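Local structure of protein YchN (Escherichia coli, 1JX7) at the interface of chains A and B and the interface of chains A and C. The protein is of unknown function but belongs to the DsrE/DsrF-like family and assembles into a homohexamer built as a dimer of trimers. Numbering follows the deposited sequence. Chains: chain A/B/C, Hypothetical protein YCHN.

Contact 1: the interface of chains A and B. Residues chain A 101, 104-105, 108; chain B 24, 27-28.
A helix-against-helix interface between neighbouring subunits begins at A:Ala105 and B:Ala27; because chains A and B are not related by an exact two-fold, it probably joins subunits within one trimer. Helix 101-107 of chain A, with A:Thr108 just beyond its end, faces helix 16-31 of chain B. The CB methyls of A:Ala105 and B:Ala27 lie 3.4 Å apart, and their small size probably lets the helices approach closely. Beside this pair, A:Leu101 turns its CD2 methyl to B:Ala27 CB at 3.9 Å, an approach set by a CG anti to the backbone N (chi1 173°). B:Leu24 reaches the same surface with its CD2 branch, 3.8 Å from A:Ala105 CB and about as near to CA of that residue. CG of B:Leu24 meets A:Leu104 CD1 more loosely, at 4.2 Å, with the two side chains at about a right angle. Further along, A:Thr108 presents its CG2 methyl to CD2 of B:Leu28 at 3.8 Å, again crosswise. The hydroxyl OG1 of A:Thr108 is turned back into its own chain, donating to O of A:Leu104 at 2.9 Å. The donor sits above the carbonyl plane, 42° out of it, so the bond follows no lone pair, yet it helps fix the threonine's rotation with its methyl toward chain B. The patch thus gives the subunits an apolar seam that probably helps hold the trimer together.

Contact 2: the interface of chains A and B. Residues chain A 108, 114, 116; chain B 4, 24, 113-115, 117.
B:Leu115 forks toward chain A between A:Thr108 and A:Val114, in the strand 113-116 part of an A-B interface that probably lies within one trimer. This apolar fork is the tightly packed part of the contact. CD2 of B:Leu115 lies 3.4 Å from A:Val114 CB and nearly as close to CG1, the two side chains slanting across each other. CD1 of B:Leu115 takes the other side, meeting CG2 of A:Thr108 tip to tip at 3.6 Å. The leucine is pointed there by a chi1 of -43°, with CG opposite its carbonyl carbon. B:Lys113 bends at chi3 and chi4 and lays its chain against the backbone carbonyl of A:Thr108; its modelled CE is implausibly near that oxygen, so the detailed fit is doubtful, and NZ of B:Lys113 lies 3.3 Å from A:Thr108 O, too uncertain here to read as a hydrogen bond. Exchanging B:Lys113 for an alanine would probably leave the A:Thr108 carbonyl without this aliphatic cover and without the nearby side-chain amine. Packing is looser around the fork. B:Ile4 brings its CD1 methyl to 4.2 Å from A:Thr108 CG2. At the loose chain end, the poorly ordered ring of B:Phe117 comes with CZ to 4.3 Å from A:Thr116 CG2.

Contact 3: the interface of chains A and C. Residues chain A 47, 50, 87, 90; chain C 47, 50, 85, 87, 90.
The 3-10 helix 43-49 and the loops carrying residues 50, 87 and 90 meet their own copies here, A:Leu90 facing C:Leu90 and A:Thr47 facing C:Thr47 in a two-fold interface. A:Leu90 CD1 and C:Leu90 CD1 reach toward each other tip to tip at 3.4 Å. In both copies CG stands opposite the carbonyl carbon (chi1 -64° in A:Leu90, -67° in C:Leu90), matching rotations that send equivalent methyls toward the axis. CD1 of A:Leu90 also touches CD1 of C:Leu50, 4.1 Å away, and the twin pair, C:Leu90 CD1 with A:Leu50 CD1, is spaced at 4.2 Å, which supports the symmetry of the packing. A:Leu50 also reaches C:Ile87, CD1 to CD1 at 3.5 Å, the two side chains meeting at a slant, and A:Leu50 CB lies 3.9 Å from the backbone O of C:Arg85. The reciprocal approach is wider: CG1 of A:Ile87 stands 4.4 Å from C:Leu50 CD1. The isoleucines differ in chi2, which is 55° in chain C but extended in chain A, although at this resolution the difference should not be pressed. The CG2 methyls of A:Thr47 and C:Thr47 point at each other 4.2 Å apart, a lighter touch, each set opposite its own carbonyl carbon. Reciprocal apolar contacts of this kind probably join one trimer to the other, making this patch part of what completes the hexamer.

Contact 1: the interface of chains A and B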
# COMPACT_ATOMS: atom_id res chain seq x y z
N LEU A 101 -11.09 17.88 10.95
CA LEU A 101 -9.68 17.82 11.27
C LEU A 101 -9.42 18.57 12.57
O LEU A 101 -8.66 18.11 13.42
CB LEU A 101 -8.84 18.47 10.17
CG LEU A 101 -7.35 18.59 10.50
CD1 LEU A 101 -6.70 17.21 10.51
CD2 LEU A 101 -6.69 19.50 9.48
N LEU A 104 -10.01 16.28 15.36
CA LEU A 104 -8.96 15.28 15.52
C LEU A 104 -7.81 16.00 16.20
O LEU A 104 -7.22 15.49 17.15
CB LEU A 104 -8.50 14.75 14.17
CG LEU A 104 -7.90 13.34 14.15
CD1 LEU A 104 -7.02 13.24 12.93
CD2 LEU A 104 -7.08 13.05 15.41
N ALA A 105 -7.50 17.18 15.69
CA ALA A 105 -6.44 18.02 16.23
C ALA A 105 -7.09 18.71 17.41
O ALA A 105 -7.46 19.88 17.33
CB ALA A 105 -6.01 19.05 15.20
N THR A 108 -6.39 14.69 19.93
CA THR A 108 -4.98 14.34 19.99
C THR A 108 -4.27 15.04 21.13
O THR A 108 -3.51 14.44 21.88
CB THR A 108 -4.26 14.73 18.68
OG1 THR A 108 -4.81 13.99 17.59
CG2 THR A 108 -2.79 14.42 18.79
N LEU B 24 -2.41 17.35 10.02
CA LEU B 24 -2.62 17.21 11.45
C LEU B 24 -1.65 18.15 12.16
O LEU B 24 -2.04 18.94 13.02
CB LEU B 24 -2.38 15.76 11.90
CG LEU B 24 -3.33 15.17 12.96
CD1 LEU B 24 -2.64 14.05 13.75
CD2 LEU B 24 -3.79 16.27 13.91
N ALA B 27 -2.50 21.70 11.96
CA ALA B 27 -3.68 21.88 12.80
C ALA B 27 -3.25 21.90 14.27
O ALA B 27 -3.58 22.82 15.02
CB ALA B 27 -4.65 20.76 12.57
N LEU B 28 -2.51 20.86 14.68
CA LEU B 28 -2.02 20.76 16.06
C LEU B 28 -1.30 22.04 16.46
O LEU B 28 -1.39 22.48 17.59
CB LEU B 28 -1.06 19.58 16.20
CG LEU B 28 -1.64 18.17 16.36
CD1 LEU B 28 -0.52 17.14 16.31
CD2 LEU B 28 -2.37 18.07 17.67

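Contact 2: the interface of chains A and B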
# COMPACT_ATOMS: atom_id res chain seq x y z
N THR A 108 -6.39 14.69 19.93
CA THR A 108 -4.98 14.34 19.99
C THR A 108 -4.27 15.04 21.13
O THR A 108 -3.51 14.44 21.88
CB THR A 108 -4.26 14.73 18.68
OG1 THR A 108 -4.81 13.99 17.59
CG2 THR A 108 -2.79 14.42 18.79
N VAL A 114 -2.58 7.87 21.47
CA VAL A 114 -3.19 7.97 20.16
C VAL A 114 -2.62 6.89 19.25
O VAL A 114 -1.46 6.93 18.85
CB VAL A 114 -2.93 9.36 19.53
CG1 VAL A 114 -3.57 9.43 18.16
CG2 VAL A 114 -3.52 10.45 20.43
N THR A 116 -2.54 5.16 15.75
CA THR A 116 -2.83 5.53 14.37
C THR A 116 -2.59 4.36 13.43
O THR A 116 -1.45 4.09 13.05
CB THR A 116 -1.95 6.69 13.93
OG1 THR A 116 -0.57 6.32 14.09
CG2 THR A 116 -2.25 7.93 14.76
N ILE B 4 4.96 16.50 21.10
CA ILE B 4 4.41 15.58 20.10
C ILE B 4 5.37 15.39 18.95
O ILE B 4 6.01 16.34 18.49
CB ILE B 4 3.08 16.11 19.51
CG1 ILE B 4 1.98 16.12 20.58
CG2 ILE B 4 2.63 15.21 18.38
CD1 ILE B 4 0.64 16.54 20.04
N LEU B 24 -2.41 17.35 10.02
CA LEU B 24 -2.62 17.21 11.45
C LEU B 24 -1.65 18.15 12.16
O LEU B 24 -2.04 18.94 13.02
CB LEU B 24 -2.38 15.76 11.90
CG LEU B 24 -3.33 15.17 12.96
CD1 LEU B 24 -2.64 14.05 13.75
CD2 LEU B 24 -3.79 16.27 13.91
N LYS B 113 3.57 12.07 23.25
CA LYS B 113 2.68 11.44 22.29
C LYS B 113 3.38 11.33 20.94
O LYS B 113 3.79 12.34 20.36
CB LYS B 113 1.39 12.25 22.12
CG LYS B 113 0.47 12.19 23.33
CD LYS B 113 -0.93 12.63 22.95
CE LYS B 113 -1.14 14.12 23.17
NZ LYS B 113 -1.59 14.43 24.56
N VAL B 114 3.52 10.11 20.43
CA VAL B 114 4.17 9.93 19.15
C VAL B 114 3.14 9.39 18.15
O VAL B 114 2.64 8.29 18.33
CB VAL B 114 5.35 8.94 19.24
CG1 VAL B 114 6.21 9.02 17.97
CG2 VAL B 114 6.20 9.24 20.47
N LEU B 115 2.82 10.19 17.13
CA LEU B 115 1.85 9.77 16.12
C LEU B 115 2.60 9.35 14.85
O LEU B 115 3.46 10.09 14.36
CB LEU B 115 0.89 10.91 15.78
CG LEU B 115 0.36 11.72 16.95
CD1 LEU B 115 -0.64 12.74 16.44
CD2 LEU B 115 -0.28 10.80 17.97
N PHE B 117 2.35 8.27 10.84
CA PHE B 117 1.58 8.23 9.60
C PHE B 117 2.43 7.67 8.46
O PHE B 117 2.87 8.48 7.61
CB PHE B 117 1.09 9.63 9.23
CG PHE B 117 0.02 10.15 10.13
CD1 PHE B 117 -1.29 9.72 9.99
CD2 PHE B 117 0.32 11.05 11.15
CE1 PHE B 117 -2.29 10.18 10.84
CE2 PHE B 117 -0.67 11.52 12.02
CZ PHE B 117 -1.98 11.08 11.87
OXT PHE B 117 2.66 6.44 8.44

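Contact 3: the interface of chains A and C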
# COMPACT_ATOMS: atom_id res chain seq x y z
N THR A 47 -15.47 5.46 4.03
CA THR A 47 -16.58 4.79 3.37
C THR A 47 -17.11 3.70 4.29
O THR A 47 -18.24 3.22 4.11
CB THR A 47 -16.15 4.18 1.99
OG1 THR A 47 -15.13 3.19 2.18
CG2 THR A 47 -15.61 5.25 1.08
N LEU A 50 -20.76 3.72 5.72
CA LEU A 50 -22.00 3.51 4.99
C LEU A 50 -22.82 2.40 5.60
O LEU A 50 -22.28 1.47 6.20
CB LEU A 50 -21.73 3.20 3.52
CG LEU A 50 -21.21 4.39 2.72
CD1 LEU A 50 -20.97 3.95 1.29
CD2 LEU A 50 -22.20 5.53 2.78
N ILE A 87 -20.07 10.88 0.39
CA ILE A 87 -20.62 10.07 1.46
C ILE A 87 -21.25 10.96 2.52
O ILE A 87 -22.01 10.48 3.36
CB ILE A 87 -19.51 9.20 2.03
CG1 ILE A 87 -19.23 8.07 1.04
CG2 ILE A 87 -19.86 8.68 3.40
CD1 ILE A 87 -18.10 7.17 1.42
N LEU A 90 -25.02 10.63 2.52
CA LEU A 90 -25.56 9.29 2.54
C LEU A 90 -25.92 8.87 3.95
O LEU A 90 -25.53 9.52 4.93
CB LEU A 90 -24.55 8.30 1.95
CG LEU A 90 -24.23 8.54 0.47
CD1 LEU A 90 -23.49 7.33 -0.08
CD2 LEU A 90 -25.50 8.77 -0.32
N THR C 47 -16.14 2.06 -4.79
CA THR C 47 -16.80 3.26 -4.25
C THR C 47 -16.64 4.49 -5.15
O THR C 47 -17.29 5.52 -4.94
CB THR C 47 -16.27 3.57 -2.83
OG1 THR C 47 -14.83 3.66 -2.88
CG2 THR C 47 -16.67 2.48 -1.85
N LEU C 50 -19.79 6.10 -6.96
CA LEU C 50 -20.85 6.83 -6.26
C LEU C 50 -21.04 8.24 -6.77
O LEU C 50 -20.11 8.88 -7.26
CB LEU C 50 -20.57 6.87 -4.76
CG LEU C 50 -20.94 5.63 -3.96
CD1 LEU C 50 -20.59 5.87 -2.50
CD2 LEU C 50 -22.43 5.35 -4.11
N ARG C 85 -19.90 -3.40 0.67
CA ARG C 85 -19.65 -2.01 1.04
C ARG C 85 -20.94 -1.21 1.02
O ARG C 85 -20.95 -0.04 1.42
CB ARG C 85 -18.63 -1.39 0.10
CG ARG C 85 -17.30 -2.06 0.15
CD ARG C 85 -16.53 -1.89 -1.13
NE ARG C 85 -15.69 -3.06 -1.37
CZ ARG C 85 -14.42 -3.15 -1.02
NH1 ARG C 85 -13.82 -2.11 -0.43
NH2 ARG C 85 -13.75 -4.26 -1.24
N ILE C 87 -22.68 -0.39 -1.70
CA ILE C 87 -22.67 0.51 -2.85
C ILE C 87 -23.67 0.05 -3.93
O ILE C 87 -24.08 0.85 -4.77
CB ILE C 87 -21.23 0.60 -3.48
CG1 ILE C 87 -20.43 1.73 -2.83
CG2 ILE C 87 -21.30 0.84 -4.98
CD1 ILE C 87 -20.35 1.65 -1.33
N LEU C 90 -27.09 1.86 -3.57
CA LEU C 90 -26.94 3.31 -3.65
C LEU C 90 -26.86 3.86 -5.08
O LEU C 90 -26.61 3.11 -6.04
CB LEU C 90 -25.71 3.76 -2.85
CG LEU C 90 -25.81 3.55 -1.33
CD1 LEU C 90 -24.65 4.23 -0.63
CD2 LEU C 90 -27.12 4.11 -0.82

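Contact 1 and contact 2 are parts of one A-B interface, their C-alpha centres about 9 Å apart, and they share A:Thr108 and B:Leu24. Helix 101-107 and strand 113-116 of chain A thus both touch chain B, with A:Thr108 taking part in each contact. Contact 3 lies about 26 Å from contact 1 and 28 Å from contact 2 by the same measure, and uses other elements, so chain A holds its two neighbours through separate surfaces. One association lacks exact two-fold symmetry and the other has it, a combination that fits a dimer of trimers.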